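Long-range contacts in glutathione peroxidase-like protein (Trypanosoma brucei, PDB 3DWV), which probably reduces hydroperoxides with electrons supplied by tryparedoxin, as a member of the glutathione peroxidase family: residues 52-57 / 82-87; 146-151 / 165-170. The protein carries 1 engineered substitution. All coordinates share one frame; numbering follows the deposited sequence. Where two conformers were deposited one is given.

Interaction 1 of 2, residues 52-57 / 82-87; sequences YNVASK and VLAFPS. Engineered in segment 82-87: Ser87 (natural residue Cys).
Val54 spreads its two methyl groups over Ala84 and Pro86, which lie on its own face of the sheet, on either side of Phe85 in sequence. CG1 lies anti to the carbonyl carbon (chi1 -56°), which carries it back along the strand to within 3.7 Å of Ala84 CB. The other branch, CG2, leans forward over the proline ring, 3.7 Å from Pro86 CG. On that face too, Val82 meets the Tyr52 ring obliquely, with its CG1 3.6 Å from Tyr52 CD1, and helix 64-75 packs against both residues. Asn53 and Phe85 point to the other face, the Phe85 side chain leading away from residues 52-57 to pack on Ile51 of the same strand and on Leu129 of helix 128-136.

The backbones hold this pattern in place through four parallel-sheet bonds. The straightest runs from Phe85 N to Tyr52 O, at 2.8 Å; Val54 N, by contrast, reaches Phe85 O from above the carbonyl plane. The last, from Ser87 N to Val54 O, carries the pairing just past the strand end at an engineered serine whose OG bonds to Glu94 and Gln89. Strands 49-54 and 81-86, joined through helix 64-75, illustrate the beta-alpha-beta crossover of the thioredoxin fold.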
loop_
_atom_site.group_PDB
_atom_site.type_symbol
_atom_site.label_atom_id
_atom_site.label_comp_id
_atom_site.label_asym_id
_atom_site.label_seq_id
_atom_site.Cartn_x
_atom_site.Cartn_y
_atom_site.Cartn_z
ATOM N N TYR A 52 -0.845 0.829 1.291
ATOM C CA TYR A 52 -1.591 -0.214 0.628
ATOM C C TYR A 52 -1.593 -0.171 -0.899
ATOM O O TYR A 52 -1.605 0.954 -1.428
ATOM C CB TYR A 52 -3.051 -0.064 1.031
ATOM C CG TYR A 52 -3.465 -0.441 2.427
ATOM C CD1 TYR A 52 -3.358 0.427 3.494
ATOM C CD2 TYR A 52 -4.002 -1.713 2.662
ATOM C CE1 TYR A 52 -3.763 0.041 4.778
ATOM C CE2 TYR A 52 -4.414 -2.085 3.927
ATOM C CZ TYR A 52 -4.290 -1.219 4.984
ATOM O OH TYR A 52 -4.704 -1.595 6.247
ATOM N N ASN A 53 -1.588 -1.319 -1.559
ATOM C CA ASN A 53 -1.969 -1.367 -2.982
ATOM C C ASN A 53 -3.471 -1.638 -3.092
ATOM O O ASN A 53 -3.991 -2.418 -2.299
ATOM C CB ASN A 53 -1.167 -2.416 -3.768
ATOM C CG ASN A 53 -1.361 -3.836 -3.231
ATOM O OD1 ASN A 53 -0.819 -4.132 -2.163
ATOM N ND2 ASN A 53 -2.082 -4.726 -3.908
ATOM N N VAL A 54 -4.147 -0.989 -4.049
ATOM C CA VAL A 54 -5.621 -1.139 -4.111
ATOM C C VAL A 54 -5.962 -1.401 -5.565
ATOM O O VAL A 54 -5.092 -1.475 -6.464
ATOM C CB VAL A 54 -6.328 0.094 -3.517
ATOM C CG1 VAL A 54 -5.857 0.373 -2.068
ATOM C CG2 VAL A 54 -6.051 1.339 -4.351
ATOM N N ALA A 55 -7.231 -1.524 -5.824
ATOM C CA ALA A 55 -7.723 -1.767 -7.182
ATOM C C ALA A 55 -9.192 -1.312 -7.221
ATOM O O ALA A 55 -9.704 -0.909 -6.167
ATOM C CB ALA A 55 -7.544 -3.223 -7.589
ATOM N N SER A 56 -9.866 -1.349 -8.350
ATOM C CA SER A 56 -11.269 -0.943 -8.422
ATOM C C SER A 56 -12.154 -1.701 -7.436
ATOM O O SER A 56 -11.832 -2.846 -7.050
ATOM C CB SER A 56 -11.797 -1.236 -9.828
ATOM O OG SER A 56 -11.198 -0.335 -10.750
ATOM N N LYS A 57 -13.264 -1.081 -7.066
ATOM C CA LYS A 57 -14.173 -1.638 -6.065
ATOM C C LYS A 57 -15.066 -2.687 -6.724
ATOM O O LYS A 57 -15.963 -2.295 -7.478
ATOM C CB LYS A 57 -15.020 -0.541 -5.411
ATOM C CG LYS A 57 -16.050 -1.101 -4.442
ATOM C CD LYS A 57 -16.898 0.011 -3.813
ATOM C CE LYS A 57 -17.705 0.765 -4.857
ATOM N NZ LYS A 57 -18.572 1.795 -4.156
ATOM N N VAL A 82 -2.427 6.824 5.892
ATOM C CA VAL A 82 -2.516 5.649 5.019
ATOM C C VAL A 82 -2.384 6.173 3.596
ATOM O O VAL A 82 -3.103 7.160 3.289
ATOM C CB VAL A 82 -3.867 4.951 5.243
ATOM C CG1 VAL A 82 -4.107 3.919 4.162
ATOM C CG2 VAL A 82 -3.898 4.383 6.665
ATOM N N LEU A 83 -1.550 5.570 2.753
ATOM C CA LEU A 83 -1.487 5.958 1.356
ATOM C C LEU A 83 -1.898 4.779 0.481
ATOM O O LEU A 83 -1.433 3.659 0.784
ATOM C CB LEU A 83 -0.058 6.323 0.949
ATOM C CG LEU A 83 0.585 7.478 1.719
ATOM C CD1 LEU A 83 1.988 7.745 1.179
ATOM C CD2 LEU A 83 -0.206 8.772 1.569
ATOM N N ALA A 84 -2.678 5.010 -0.576
ATOM C CA ALA A 84 -3.120 3.912 -1.426
ATOM C C ALA A 84 -2.556 4.046 -2.854
ATOM O O ALA A 84 -2.760 5.074 -3.461
ATOM C CB ALA A 84 -4.654 3.825 -1.503
ATOM N N PHE A 85 -1.897 2.982 -3.325
ATOM C CA PHE A 85 -1.441 2.934 -4.706
ATOM C C PHE A 85 -2.324 2.001 -5.521
ATOM O O PHE A 85 -2.268 0.777 -5.270
ATOM C CB PHE A 85 0.008 2.410 -4.801
ATOM C CG PHE A 85 1.031 3.448 -4.387
ATOM C CD1 PHE A 85 1.363 3.585 -3.058
ATOM C CD2 PHE A 85 1.675 4.259 -5.318
ATOM C CE1 PHE A 85 2.326 4.482 -2.649
ATOM C CE2 PHE A 85 2.628 5.173 -4.924
ATOM C CZ PHE A 85 2.952 5.293 -3.584
ATOM N N PRO A 86 -3.174 2.496 -6.407
ATOM C CA PRO A 86 -3.972 1.572 -7.226
ATOM C C PRO A 86 -3.136 0.932 -8.333
ATOM O O PRO A 86 -2.283 1.613 -8.920
ATOM C CB PRO A 86 -5.062 2.466 -7.823
ATOM C CG PRO A 86 -4.989 3.734 -7.025
ATOM C CD PRO A 86 -3.532 3.907 -6.677
ATOM N N SER A 87 -3.378 -0.344 -8.598
ATOM C CA SER A 87 -2.682 -1.032 -9.692
ATOM C C SER A 87 -3.229 -0.574 -11.040
ATOM O O SER A 87 -4.448 -0.394 -11.181
ATOM C CB SER A 87 -2.847 -2.540 -9.615
ATOM O OG SER A 87 -2.319 -3.147 -10.811
#

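Interaction 2 of 2, residues 146-151 / 165-170; sequences IKWNFT and FSPGAS
A type II turn from Trp148 to Thr151 lies against a type I turn from Ser166 to Ala169, with Phe150 CA 4.9 Å from Pro167 CA. Phe150 takes the third place of its turn with a positive phi of 67°, while Pro167 occupies the second place of the other.

The proline ring carries most of the contact. Its CG rests 3.6 Å from Trp148 CB, and CD sits obliquely against the CG-CD1 side of the indole, the two side chains crossing at about a right angle in the tryptophan conformer described here. The ring's CB turns to the backbone, 3.4 Å from Asn149 O, and also meets Phe150 CB. Thr151 works at the other margin: with OG1 beside the backbone N (chi1 -69°), CG2 lies anti to that N and comes 3.5 Å from Phe165 O, while OG1 faces Pro167 CD.

Polar linkage between the turns passes through a water, which lies 2.8 Å from Phe150 O and 2.9 Å from Ser166 O and is placed to donate to either carbonyl, though more acceptors lie within its reach than it has protons. A CA-H...O contact from Pro167 to Phe150 O adds to the fit. Beyond the second turn, Ser170 is the N-cap of helix 171-181, its OG taking the N-H of Asp173. The first turn carries the Trp-Asn-Phe sequence characteristic of glutathione peroxidases, here packed against the connection between the last strand and last helix of the thioredoxin fold.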
loop_
_atom_site.group_PDB
_atom_site.type_symbol
_atom_site.label_atom_id
_atom_site.label_comp_id
_atom_site.label_asym_id
_atom_site.label_seq_id
_atom_site.Cartn_x
_atom_site.Cartn_y
_atom_site.Cartn_z
ATOM N N ILE A 146 3.511 -9.143 -4.780
ATOM C CA ILE A 146 2.256 -8.809 -4.066
ATOM C C ILE A 146 1.136 -9.676 -4.610
ATOM O O ILE A 146 0.828 -9.563 -5.813
ATOM C CB ILE A 146 1.894 -7.324 -4.311
ATOM C CG1 ILE A 146 3.011 -6.363 -3.880
ATOM C CG2 ILE A 146 0.559 -6.939 -3.685
ATOM C CD1 ILE A 146 3.350 -6.353 -2.415
ATOM N N LYS A 147 0.523 -10.498 -3.759
ATOM C CA LYS A 147 -0.483 -11.474 -4.277
ATOM C C LYS A 147 -1.864 -10.898 -4.272
ATOM O O LYS A 147 -2.666 -11.225 -5.143
ATOM C CB LYS A 147 -0.359 -12.742 -3.426
ATOM C CG LYS A 147 0.955 -13.500 -3.750
ATOM C CD LYS A 147 1.351 -14.407 -2.590
ATOM C CE LYS A 147 2.191 -13.680 -1.557
ATOM N NZ LYS A 147 3.541 -13.402 -2.116
ATOM N N TRP A 148 -2.169 -10.036 -3.297
ATOM C CA TRP A 148 -3.514 -9.601 -2.983
ATOM C C TRP A 148 -3.745 -8.098 -3.055
ATOM O O TRP A 148 -2.874 -7.325 -2.632
ATOM C CB TRP A 148 -3.861 -9.987 -1.531
ATOM C CG TRP A 148 -3.403 -11.350 -1.118
ATOM C CD1 TRP A 148 -2.409 -11.656 -0.226
ATOM C CD2 TRP A 148 -3.930 -12.600 -1.581
ATOM N NE1 TRP A 148 -2.301 -13.020 -0.125
ATOM C CE2 TRP A 148 -3.215 -13.625 -0.942
ATOM C CE3 TRP A 148 -4.943 -12.930 -2.492
ATOM C CZ2 TRP A 148 -3.472 -14.984 -1.168
ATOM C CZ3 TRP A 148 -5.191 -14.271 -2.712
ATOM C CH2 TRP A 148 -4.465 -15.271 -2.059
ATOM N N ASN A 149 -4.933 -7.714 -3.530
ATOM C CA ASN A 149 -5.305 -6.313 -3.316
ATOM C C ASN A 149 -5.328 -6.029 -1.816
ATOM O O ASN A 149 -5.631 -6.931 -1.012
ATOM C CB ASN A 149 -6.650 -6.087 -3.994
ATOM C CG ASN A 149 -6.486 -6.036 -5.506
ATOM O OD1 ASN A 149 -7.275 -6.566 -6.299
ATOM N ND2 ASN A 149 -5.420 -5.371 -5.915
ATOM N N PHE A 150 -4.999 -4.826 -1.396
ATOM C CA PHE A 150 -5.011 -4.406 0.002
ATOM C C PHE A 150 -3.954 -5.107 0.851
ATOM O O PHE A 150 -4.022 -5.178 2.087
ATOM C CB PHE A 150 -6.388 -4.570 0.710
ATOM C CG PHE A 150 -7.237 -3.337 0.363
ATOM C CD1 PHE A 150 -7.937 -3.269 -0.830
ATOM C CD2 PHE A 150 -7.327 -2.263 1.238
ATOM C CE1 PHE A 150 -8.695 -2.133 -1.103
ATOM C CE2 PHE A 150 -8.048 -1.118 0.957
ATOM C CZ PHE A 150 -8.760 -1.054 -0.242
ATOM N N THR A 151 -2.879 -5.579 0.215
ATOM C CA THR A 151 -1.650 -5.842 0.979
ATOM C C THR A 151 -1.109 -4.505 1.464
ATOM O O THR A 151 -1.319 -3.473 0.801
ATOM C CB THR A 151 -0.603 -6.564 0.130
ATOM O OG1 THR A 151 -1.101 -7.884 -0.096
ATOM C CG2 THR A 151 0.769 -6.720 0.797
ATOM N N PHE A 165 1.700 -6.735 5.763
ATOM C CA PHE A 165 0.456 -7.378 6.196
ATOM C C PHE A 165 -0.369 -7.884 5.022
ATOM O O PHE A 165 -0.512 -7.160 4.030
ATOM C CB PHE A 165 -0.419 -6.413 7.003
ATOM C CG PHE A 165 0.241 -6.029 8.335
ATOM C CD1 PHE A 165 0.175 -6.858 9.434
ATOM C CD2 PHE A 165 0.903 -4.813 8.457
ATOM C CE1 PHE A 165 0.769 -6.508 10.643
ATOM C CE2 PHE A 165 1.504 -4.464 9.664
ATOM C CZ PHE A 165 1.443 -5.293 10.774
ATOM N N SER A 166 -0.954 -9.081 5.123
ATOM C CA SER A 166 -1.994 -9.472 4.179
ATOM C C SER A 166 -3.256 -8.651 4.369
ATOM O O SER A 166 -3.466 -7.989 5.399
ATOM C CB SER A 166 -2.262 -10.963 4.428
ATOM O OG SER A 166 -2.914 -11.118 5.677
ATOM N N PRO A 167 -4.138 -8.627 3.392
ATOM C CA PRO A 167 -5.364 -7.826 3.474
ATOM C C PRO A 167 -6.331 -8.218 4.570
ATOM O O PRO A 167 -7.151 -7.395 4.999
ATOM C CB PRO A 167 -6.071 -8.099 2.130
ATOM C CG PRO A 167 -5.462 -9.375 1.672
ATOM C CD PRO A 167 -4.011 -9.258 2.055
ATOM N N GLY A 168 -6.252 -9.454 5.035
ATOM C CA GLY A 168 -7.202 -9.860 6.072
ATOM C C GLY A 168 -6.571 -9.661 7.430
ATOM O O GLY A 168 -7.122 -10.183 8.431
ATOM N N ALA A 169 -5.463 -8.965 7.577
ATOM C CA ALA A 169 -4.871 -8.609 8.872
ATOM C C ALA A 169 -5.829 -7.764 9.702
ATOM O O ALA A 169 -6.446 -6.823 9.215
ATOM C CB ALA A 169 -3.551 -7.848 8.702
ATOM N N SER A 170 -5.946 -8.127 10.991
ATOM C CA SER A 170 -6.937 -7.420 11.784
ATOM C C SER A 170 -6.388 -6.074 12.233
ATOM O O SER A 170 -5.176 -5.882 12.203
ATOM C CB SER A 170 -7.332 -8.241 13.014
ATOM O OG SER A 170 -6.181 -8.724 13.662
HETATM O O HOH W 1 -3.078 -5.136 4.764
#

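Overall arrangement
Asn53 joins the two contacts, whose centres lie about 11 Å apart. Its backbone O is 2.8 Å from Phe150 N, and its side-chain ND2 is 3.0 Å from Trp148 O, both probable hydrogen bonds, so the strand paired in interaction 1 also holds the turn of residues 146-151 that interaction 2 presses against Pro167. Both contacts lie near Cys58, the predicted active-site residue, which follows segment 52-57 directly. The side chain of Asn149 is about 7 Å from that of Cys58, and the side chain of Val54 about 11 Å from it. By these two measures the turn lies nearer than the paired strands to Cys58, which forms a disulfide with Cys106 in this protein.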